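Long-range contacts in KLLA0C04147p (Kluyveromyces lactis, PDB 5H2D), which binds ergosterol in its C-terminal OSBP-related domain, the part described here, and probably transfers sterols between membranes: residues Q31-K37 with E325-L330; M57-L62 with K119-P123; P159-G165 with L185-R191. All blocks are in the same frame, centred on the assembly; numbering follows the deposited sequence.

Contact 1. Residues Q31-K37 with E325-L330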
# COMPACT_ATOMS: atom_id res chain seq x y z
N GLN A 31 -1.05 10.91 16.79
CA GLN A 31 -0.49 9.87 17.66
C GLN A 31 -1.52 8.90 18.20
O GLN A 31 -1.14 7.81 18.64
CB GLN A 31 0.23 10.50 18.86
CG GLN A 31 1.33 11.45 18.48
CD GLN A 31 2.55 10.75 17.92
OE1 GLN A 31 3.12 9.86 18.56
NE2 GLN A 31 2.95 11.14 16.72
N ARG A 32 -2.79 9.27 18.20
CA ARG A 32 -3.83 8.41 18.72
C ARG A 32 -5.16 8.88 18.16
O ARG A 32 -5.25 9.93 17.52
CB ARG A 32 -3.85 8.41 20.25
CG ARG A 32 -4.09 9.78 20.87
CD ARG A 32 -4.60 9.66 22.30
NE ARG A 32 -5.95 9.07 22.35
CZ ARG A 32 -6.52 8.58 23.45
NH1 ARG A 32 -5.87 8.60 24.60
NH2 ARG A 32 -7.74 8.07 23.39
N LEU A 33 -6.18 8.07 18.38
CA LEU A 33 -7.55 8.41 18.03
C LEU A 33 -8.27 8.97 19.24
O LEU A 33 -7.88 8.75 20.39
CB LEU A 33 -8.30 7.18 17.51
CG LEU A 33 -7.65 6.45 16.35
CD1 LEU A 33 -8.52 5.27 15.94
CD2 LEU A 33 -7.43 7.41 15.19
N LYS A 34 -9.36 9.70 18.98
CA LYS A 34 -10.17 10.19 20.09
C LYS A 34 -10.77 9.02 20.87
O LYS A 34 -10.80 9.04 22.10
CB LYS A 34 -11.25 11.14 19.58
CG LYS A 34 -12.37 10.48 18.81
CD LYS A 34 -13.35 11.52 18.29
CE LYS A 34 -13.81 12.45 19.41
NZ LYS A 34 -14.67 11.75 20.40
N LEU A 35 -11.24 8.00 20.17
CA LEU A 35 -11.63 6.75 20.82
C LEU A 35 -10.41 6.15 21.53
O LEU A 35 -9.34 6.00 20.93
CB LEU A 35 -12.19 5.79 19.78
CG LEU A 35 -13.52 5.06 19.91
CD1 LEU A 35 -14.67 6.01 20.21
CD2 LEU A 35 -13.77 4.30 18.61
N GLY A 36 -10.56 5.81 22.80
CA GLY A 36 -9.43 5.26 23.54
C GLY A 36 -9.29 3.78 23.28
O GLY A 36 -8.19 3.23 23.16
N LYS A 37 -10.45 3.13 23.23
CA LYS A 37 -10.64 1.82 22.64
C LYS A 37 -12.07 1.83 22.12
O LYS A 37 -12.67 2.90 21.92
CB LYS A 37 -10.37 0.71 23.67
CG LYS A 37 -10.14 -0.67 23.06
CD LYS A 37 -8.83 -0.69 22.29
CE LYS A 37 -7.70 -0.14 23.16
NZ LYS A 37 -6.78 0.75 22.40
N GLU A 325 -1.55 -0.77 21.47
CA GLU A 325 -2.97 -1.03 21.31
C GLU A 325 -3.69 0.24 20.88
O GLU A 325 -3.55 1.29 21.52
CB GLU A 325 -3.57 -1.55 22.61
CG GLU A 325 -3.03 -2.90 23.02
CD GLU A 325 -3.45 -4.02 22.08
OE1 GLU A 325 -4.00 -3.72 21.00
OE2 GLU A 325 -3.22 -5.19 22.43
N PHE A 326 -4.45 0.15 19.80
CA PHE A 326 -5.28 1.24 19.32
C PHE A 326 -6.66 0.66 19.00
O PHE A 326 -6.78 -0.52 18.70
CB PHE A 326 -4.73 1.90 18.04
CG PHE A 326 -3.53 2.77 18.27
CD1 PHE A 326 -3.66 3.98 18.92
CD2 PHE A 326 -2.30 2.39 17.78
CE1 PHE A 326 -2.55 4.79 19.11
CE2 PHE A 326 -1.20 3.19 17.96
CZ PHE A 326 -1.32 4.39 18.63
N PRO A 327 -7.69 1.50 19.03
CA PRO A 327 -8.98 1.05 18.49
C PRO A 327 -8.78 0.51 17.08
O PRO A 327 -7.94 1.00 16.32
CB PRO A 327 -9.82 2.33 18.48
CG PRO A 327 -9.16 3.22 19.52
CD PRO A 327 -7.70 2.91 19.44
N PHE A 328 -9.52 -0.54 16.75
CA PHE A 328 -9.48 -1.19 15.44
C PHE A 328 -8.13 -1.84 15.17
O PHE A 328 -7.87 -2.26 14.04
CB PHE A 328 -9.82 -0.21 14.31
CG PHE A 328 -11.00 0.69 14.62
CD1 PHE A 328 -12.29 0.22 14.49
CD2 PHE A 328 -10.80 1.99 15.04
CE1 PHE A 328 -13.36 1.03 14.77
CE2 PHE A 328 -11.88 2.81 15.34
CZ PHE A 328 -13.16 2.32 15.20
N ASN A 329 -7.27 -1.96 16.19
CA ASN A 329 -5.98 -2.62 16.06
C ASN A 329 -5.09 -1.94 15.02
O ASN A 329 -4.25 -2.58 14.39
CB ASN A 329 -6.14 -4.11 15.73
CG ASN A 329 -6.59 -4.91 16.93
OD1 ASN A 329 -6.55 -4.43 18.06
ND2 ASN A 329 -7.02 -6.14 16.69
N LEU A 330 -5.27 -0.63 14.85
CA LEU A 330 -4.45 0.08 13.88
C LEU A 330 -3.00 0.13 14.32
O LEU A 330 -2.68 0.10 15.52
CB LEU A 330 -4.97 1.50 13.70
CG LEU A 330 -6.37 1.66 13.13
CD1 LEU A 330 -6.62 3.14 12.84
CD2 LEU A 330 -6.57 0.82 11.86

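Contact 2. Residues M57-L62 with K119-P123. With ERG (ergosterol), chain B.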
# COMPACT_ATOMS: atom_id res chain seq x y z
N MET A 57 -16.01 -9.24 -1.41
CA MET A 57 -15.96 -8.33 -0.27
C MET A 57 -16.91 -7.15 -0.45
O MET A 57 -17.54 -6.69 0.51
CB MET A 57 -14.53 -7.84 -0.08
CG MET A 57 -14.37 -6.53 0.64
SD MET A 57 -12.62 -6.19 0.88
CE MET A 57 -12.14 -5.52 -0.72
N THR A 58 -17.04 -6.65 -1.68
CA THR A 58 -17.85 -5.45 -1.91
C THR A 58 -19.34 -5.76 -1.95
O THR A 58 -20.14 -4.87 -1.67
CB THR A 58 -17.45 -4.77 -3.22
OG1 THR A 58 -17.72 -5.65 -4.32
CG2 THR A 58 -15.99 -4.39 -3.20
N ARG A 59 -19.72 -6.98 -2.31
CA ARG A 59 -21.13 -7.37 -2.37
C ARG A 59 -21.69 -7.78 -1.02
O ARG A 59 -22.89 -8.05 -0.92
CB ARG A 59 -21.33 -8.51 -3.37
CG ARG A 59 -20.95 -8.18 -4.80
CD ARG A 59 -22.10 -7.52 -5.56
NE ARG A 59 -22.47 -6.23 -4.99
CZ ARG A 59 -21.78 -5.10 -5.15
NH1 ARG A 59 -20.65 -5.11 -5.86
NH2 ARG A 59 -22.20 -3.97 -4.59
N MET A 60 -20.86 -7.86 0.02
CA MET A 60 -21.31 -8.28 1.33
C MET A 60 -21.71 -7.09 2.18
O MET A 60 -21.10 -6.02 2.11
CB MET A 60 -20.22 -9.06 2.05
CG MET A 60 -19.96 -10.45 1.50
SD MET A 60 -18.62 -11.20 2.44
CE MET A 60 -18.47 -12.78 1.61
N THR A 61 -22.73 -7.30 3.01
CA THR A 61 -23.05 -6.38 4.09
C THR A 61 -22.55 -6.98 5.40
O THR A 61 -22.87 -8.13 5.72
CB THR A 61 -24.55 -6.11 4.16
OG1 THR A 61 -25.27 -7.25 3.67
CG2 THR A 61 -24.90 -4.89 3.33
N LEU A 62 -21.76 -6.20 6.13
CA LEU A 62 -21.10 -6.73 7.31
C LEU A 62 -21.43 -5.86 8.51
O LEU A 62 -21.63 -4.65 8.38
CB LEU A 62 -19.58 -6.78 7.11
CG LEU A 62 -19.13 -7.63 5.92
CD1 LEU A 62 -17.70 -7.29 5.53
CD2 LEU A 62 -19.24 -9.12 6.25
N LYS A 119 -13.06 -5.28 6.93
CA LYS A 119 -13.17 -4.71 5.60
C LYS A 119 -12.91 -3.21 5.64
O LYS A 119 -13.66 -2.48 6.31
CB LYS A 119 -14.57 -4.99 5.05
CG LYS A 119 -14.89 -4.40 3.69
CD LYS A 119 -16.33 -4.76 3.33
CE LYS A 119 -16.99 -3.69 2.48
NZ LYS A 119 -18.41 -4.08 2.16
N PRO A 120 -11.88 -2.70 4.97
CA PRO A 120 -11.72 -1.24 4.83
C PRO A 120 -12.83 -0.67 3.97
O PRO A 120 -13.53 -1.39 3.25
CB PRO A 120 -10.37 -1.07 4.13
CG PRO A 120 -9.68 -2.43 4.24
CD PRO A 120 -10.83 -3.43 4.23
N PHE A 121 -12.97 0.66 4.00
CA PHE A 121 -13.99 1.29 3.18
C PHE A 121 -13.69 1.09 1.69
O PHE A 121 -12.55 1.19 1.24
CB PHE A 121 -14.10 2.78 3.49
CG PHE A 121 -15.03 3.08 4.63
CD1 PHE A 121 -14.64 2.84 5.94
CD2 PHE A 121 -16.29 3.61 4.39
CE1 PHE A 121 -15.51 3.11 7.00
CE2 PHE A 121 -17.16 3.88 5.45
CZ PHE A 121 -16.78 3.63 6.74
N ASN A 122 -14.75 0.82 0.94
CA ASN A 122 -14.68 0.78 -0.51
C ASN A 122 -14.71 2.22 -1.00
O ASN A 122 -15.72 2.91 -0.81
CB ASN A 122 -15.86 -0.05 -1.03
CG ASN A 122 -15.77 -0.34 -2.51
OD1 ASN A 122 -14.72 -0.20 -3.12
ND2 ASN A 122 -16.89 -0.76 -3.10
N PRO A 123 -13.63 2.74 -1.59
CA PRO A 123 -13.59 4.17 -1.91
C PRO A 123 -14.65 4.53 -2.94
O PRO A 123 -14.96 3.74 -3.84
CB PRO A 123 -12.18 4.38 -2.46
CG PRO A 123 -11.38 3.20 -1.95
CD PRO A 123 -12.38 2.06 -1.98
C1 ERG B . -2.63 -6.03 1.55
C2 ERG B . -1.50 -5.07 1.20
C3 ERG B . -1.86 -4.41 -0.11
C4 ERG B . -3.18 -3.65 0.02
C5 ERG B . -4.24 -4.47 0.55
C6 ERG B . -5.54 -4.24 0.14
C7 ERG B . -6.64 -4.94 0.65
C8 ERG B . -6.46 -5.93 1.63
C9 ERG B . -5.13 -6.35 1.92
C10 ERG B . -3.99 -5.33 1.65
C11 ERG B . -4.97 -7.07 3.32
C12 ERG B . -6.16 -7.98 3.67
C13 ERG B . -7.45 -7.14 3.57
C14 ERG B . -7.56 -6.77 2.07
C15 ERG B . -8.96 -6.19 2.00
C16 ERG B . -9.79 -7.09 2.96
C17 ERG B . -8.73 -7.96 3.69
C18 ERG B . -7.46 -5.93 4.52
C19 ERG B . -3.98 -4.35 2.86
C20 ERG B . -9.25 -8.31 5.11
C21 ERG B . -8.27 -9.11 5.96
C22 ERG B . -10.51 -9.14 4.90
C23 ERG B . -11.85 -8.60 5.31
C24 ERG B . -13.10 -9.44 5.06
C25 ERG B . -14.01 -9.33 6.28
C26 ERG B . -13.26 -9.89 7.50
C27 ERG B . -15.31 -10.13 6.13
C28 ERG B . -13.77 -8.87 3.82
O1 ERG B . -0.79 -3.49 -0.53

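Contact 3. Residues P159-G165 with L185-R191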
# COMPACT_ATOMS: atom_id res chain seq x y z
N PRO A 159 12.98 12.11 -3.70
CA PRO A 159 14.19 12.45 -4.46
C PRO A 159 14.92 11.25 -5.03
O PRO A 159 15.41 11.31 -6.16
CB PRO A 159 15.04 13.21 -3.43
CG PRO A 159 14.05 13.86 -2.54
CD PRO A 159 12.93 12.82 -2.41
N LYS A 160 14.97 10.12 -4.31
CA LYS A 160 15.76 8.98 -4.74
C LYS A 160 14.94 7.83 -5.31
O LYS A 160 15.52 6.86 -5.81
CB LYS A 160 16.61 8.45 -3.57
CG LYS A 160 17.52 9.50 -2.94
CD LYS A 160 18.51 8.86 -1.98
CE LYS A 160 19.40 9.93 -1.34
NZ LYS A 160 20.81 9.47 -1.22
N TRP A 161 13.61 7.90 -5.26
CA TRP A 161 12.81 6.77 -5.72
C TRP A 161 11.38 7.23 -5.98
O TRP A 161 10.89 8.18 -5.36
CB TRP A 161 12.80 5.62 -4.70
CG TRP A 161 12.40 6.04 -3.30
CD1 TRP A 161 13.23 6.40 -2.29
CD2 TRP A 161 11.06 6.13 -2.78
NE1 TRP A 161 12.51 6.72 -1.16
CE2 TRP A 161 11.17 6.57 -1.44
CE3 TRP A 161 9.79 5.89 -3.31
CZ2 TRP A 161 10.05 6.77 -0.62
CZ3 TRP A 161 8.68 6.09 -2.49
CH2 TRP A 161 8.82 6.53 -1.17
N ASP A 162 10.73 6.56 -6.93
CA ASP A 162 9.30 6.69 -7.16
C ASP A 162 8.66 5.32 -6.98
O ASP A 162 9.33 4.28 -7.04
CB ASP A 162 8.99 7.20 -8.57
CG ASP A 162 9.71 8.49 -8.90
OD1 ASP A 162 9.78 9.38 -8.02
OD2 ASP A 162 10.22 8.59 -10.04
N PHE A 163 7.35 5.32 -6.75
CA PHE A 163 6.62 4.07 -6.54
C PHE A 163 5.18 4.29 -6.98
O PHE A 163 4.49 5.13 -6.40
CB PHE A 163 6.67 3.62 -5.08
CG PHE A 163 6.00 2.30 -4.80
CD1 PHE A 163 6.26 1.18 -5.59
CD2 PHE A 163 5.16 2.15 -3.71
CE1 PHE A 163 5.66 -0.06 -5.31
CE2 PHE A 163 4.57 0.93 -3.43
CZ PHE A 163 4.81 -0.17 -4.23
N PHE A 164 4.71 3.53 -7.96
CA PHE A 164 3.34 3.71 -8.41
C PHE A 164 2.79 2.38 -8.90
O PHE A 164 3.54 1.45 -9.24
CB PHE A 164 3.22 4.79 -9.51
CG PHE A 164 3.93 4.45 -10.81
CD1 PHE A 164 3.28 3.73 -11.80
CD2 PHE A 164 5.21 4.93 -11.06
CE1 PHE A 164 3.93 3.45 -13.02
CE2 PHE A 164 5.85 4.66 -12.28
CZ PHE A 164 5.20 3.92 -13.24
N GLY A 165 1.47 2.27 -8.91
CA GLY A 165 0.87 1.06 -9.44
C GLY A 165 -0.63 1.08 -9.30
O GLY A 165 -1.23 2.08 -8.91
N LEU A 185 0.01 -4.31 -11.57
CA LEU A 185 1.47 -4.27 -11.58
C LEU A 185 1.97 -3.05 -10.82
O LEU A 185 1.39 -1.96 -10.90
CB LEU A 185 1.99 -4.25 -13.02
CG LEU A 185 3.48 -4.45 -13.26
CD1 LEU A 185 3.94 -5.81 -12.75
CD2 LEU A 185 3.77 -4.30 -14.76
N TRP A 186 3.06 -3.24 -10.08
CA TRP A 186 3.68 -2.18 -9.29
C TRP A 186 5.05 -1.81 -9.86
O TRP A 186 5.80 -2.69 -10.31
CB TRP A 186 3.78 -2.62 -7.83
CG TRP A 186 2.39 -2.76 -7.31
CD1 TRP A 186 1.61 -3.88 -7.37
CD2 TRP A 186 1.57 -1.72 -6.76
NE1 TRP A 186 0.37 -3.61 -6.85
CE2 TRP A 186 0.32 -2.29 -6.47
CE3 TRP A 186 1.80 -0.37 -6.46
CZ2 TRP A 186 -0.71 -1.55 -5.91
CZ3 TRP A 186 0.76 0.36 -5.90
CH2 TRP A 186 -0.47 -0.23 -5.62
N TYR A 187 5.35 -0.52 -9.85
CA TYR A 187 6.52 0.04 -10.52
C TYR A 187 7.34 0.80 -9.49
O TYR A 187 6.84 1.77 -8.90
CB TYR A 187 6.12 1.01 -11.63
CG TYR A 187 5.40 0.43 -12.82
CD1 TYR A 187 4.07 0.01 -12.74
CD2 TYR A 187 6.04 0.35 -14.06
CE1 TYR A 187 3.41 -0.51 -13.85
CE2 TYR A 187 5.38 -0.17 -15.18
CZ TYR A 187 4.06 -0.59 -15.07
OH TYR A 187 3.40 -1.09 -16.17
N LEU A 188 8.60 0.41 -9.31
CA LEU A 188 9.45 1.04 -8.31
C LEU A 188 10.71 1.52 -9.01
O LEU A 188 11.44 0.70 -9.59
CB LEU A 188 9.75 0.07 -7.17
CG LEU A 188 10.13 0.72 -5.84
CD1 LEU A 188 9.85 -0.22 -4.68
CD2 LEU A 188 11.60 1.11 -5.85
N THR A 189 10.92 2.83 -9.03
CA THR A 189 12.04 3.46 -9.72
C THR A 189 13.06 3.90 -8.69
O THR A 189 12.71 4.57 -7.71
CB THR A 189 11.57 4.66 -10.54
OG1 THR A 189 10.63 4.24 -11.53
CG2 THR A 189 12.76 5.33 -11.23
N ILE A 190 14.33 3.53 -8.90
CA ILE A 190 15.41 3.95 -8.02
C ILE A 190 16.34 4.86 -8.82
O ILE A 190 16.67 4.54 -9.96
CB ILE A 190 16.19 2.76 -7.44
CG1 ILE A 190 15.32 1.92 -6.50
CG2 ILE A 190 17.44 3.27 -6.71
CD1 ILE A 190 15.04 2.58 -5.16
N ARG A 191 16.73 5.98 -8.22
CA ARG A 191 17.79 6.84 -8.73
C ARG A 191 19.03 6.63 -7.86
O ARG A 191 19.15 7.26 -6.80
CB ARG A 191 17.36 8.31 -8.72
CG ARG A 191 16.40 8.68 -9.85
CD ARG A 191 15.81 10.07 -9.68
NE ARG A 191 14.75 10.11 -8.68
CZ ARG A 191 13.50 9.69 -8.91
NH1 ARG A 191 13.15 9.19 -10.09
NH2 ARG A 191 12.59 9.77 -7.94
O HOH W 1 9.58 7.17 -12.08

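Contact 1. Residues Q31-K37 with E325-L330
P327 is the bump at the middle of this contact, and the loop Q31-K37 curls around it. The carbonyl of L35 presses closest, its O 3.1 Å from P327 CG. In return, L33 projects into a hollow of E325-L330: its CD1 is 4.1 Å from P327 CB, 4.1 Å from F328 CD2 at the ring edge and 4.2 Å from L330 CD1. That one methyl meets all three walls, and a long aliphatic side chain suits so apolar a hollow. L35 CD2 meets F328 CZ at 4.0 Å, and the F326 ring fills the gap beside the start of the loop, CE1 3.4 Å from Q31 O. The proline stands out because F326 O accepts N329 N (2.9 Å) across a type II turn, whose second position favours proline. The packing joins the loop between helices 7-18 and 45-49 to that between strand 314-319 and helix 332-337, whose V335 touches F326 and L330. R32 NE turns back to bond L33 O (2.8 Å), whereas the K37 chain lies over the E325-P327 backbone, NZ 3.4 Å from E325 O and bonded to G36 O (3.0 Å). With no clear hydrogen bond between the segments, cohesion rests mainly on fitted apolar surfaces.

Contact 2. Residues M57-L62 with K119-P123
K119 opens the strand and does most of the work. Its extended side chain threads between M57 and L62, with CG 3.8 Å from M57 CG and CD 3.6 Å from L62 CD1. The methylenes thus stay in apolar company, while NZ reaches the polar backbone of the turn, donating to M57 O (3.2 Å) and lying 3.3 Å from M60 O. These three residues also belong to the ergosterol pocket: M57 SD is 3.6 Å from ergosterol C16, L62 CD1 3.8 Å from C27 and K119 N 3.9 Å from C23, so they line the part of it beside the D ring and tail, whereas K205 bonds the sterol's hydroxyl. P120 and F121 face other parts of the fold. N122 returns to the contact, ND2 touching T58 CG2 at 3.7 Å, and P123 leaves it again. P120 and P123 pack on helix 72-77 and F121 on helix 357-363; K119 pairs through its backbone with F66 and E68, the latter in strand 67-68, while M60 and L62 rest on helix 45-49.

Contact 3. Residues P159-G165 with L185-R191
Large hydrophobic side chains crowd one face of this antiparallel strand pair: F163 CZ lies 3.8 Å from W186 CE3, F163 CD1 3.9 Å from L188 CG, and W161 CB 3.8 Å from I190 CD1. G165 leaves space for the W186 indole; a CB there would clash with the ring. On the opposite face, Y187 CB makes a CH-pi contact with F164, 3.6 Å from the ring centroid. Between the faces run hydrogen bonds: F164 N to Y187 O 2.9 Å and Y187 N to F164 O 2.7 Å; D162 N to T189 O and T189 N to D162 O, both 2.9 Å. At the polar edge, R191 forms a two-pronged salt bridge, NH2 to D162 OD1 2.8 Å and NH1 to D162 OD2 3.0 Å, while its NE bonds P159 O (2.9 Å); E198 gives it a second acidic partner. Polar bonds thus hold the open end and apolar packing the faces; W186, its side chain about 6 Å from ergosterol, makes a cation-pi contact with K205, which bonds the sterol.

From the N terminus, the chain passes helix 7-18 and enters contact 1, whose loop closes only 288 residues later, ahead of helix 332-337. Everything else described here is nested inside that span. Contact 2 closes first, returning at strand 119-121 after an excursion about half helical; contact 3 follows in series, as the hairpin of strands 161-173 and 178-190 within the large antiparallel sheet. None of the three cross. Contacts 2 and 3 lie on opposite sides of the chain's centre, their centres about 29 Å apart; contact 2 touches ergosterol, and in contact 3 the W186 side chain comes within about 6 Å of it. Contact 1 joins the N-terminal part to the region beyond the sheet, its nearest atoms about 8 Å from those of contact 2.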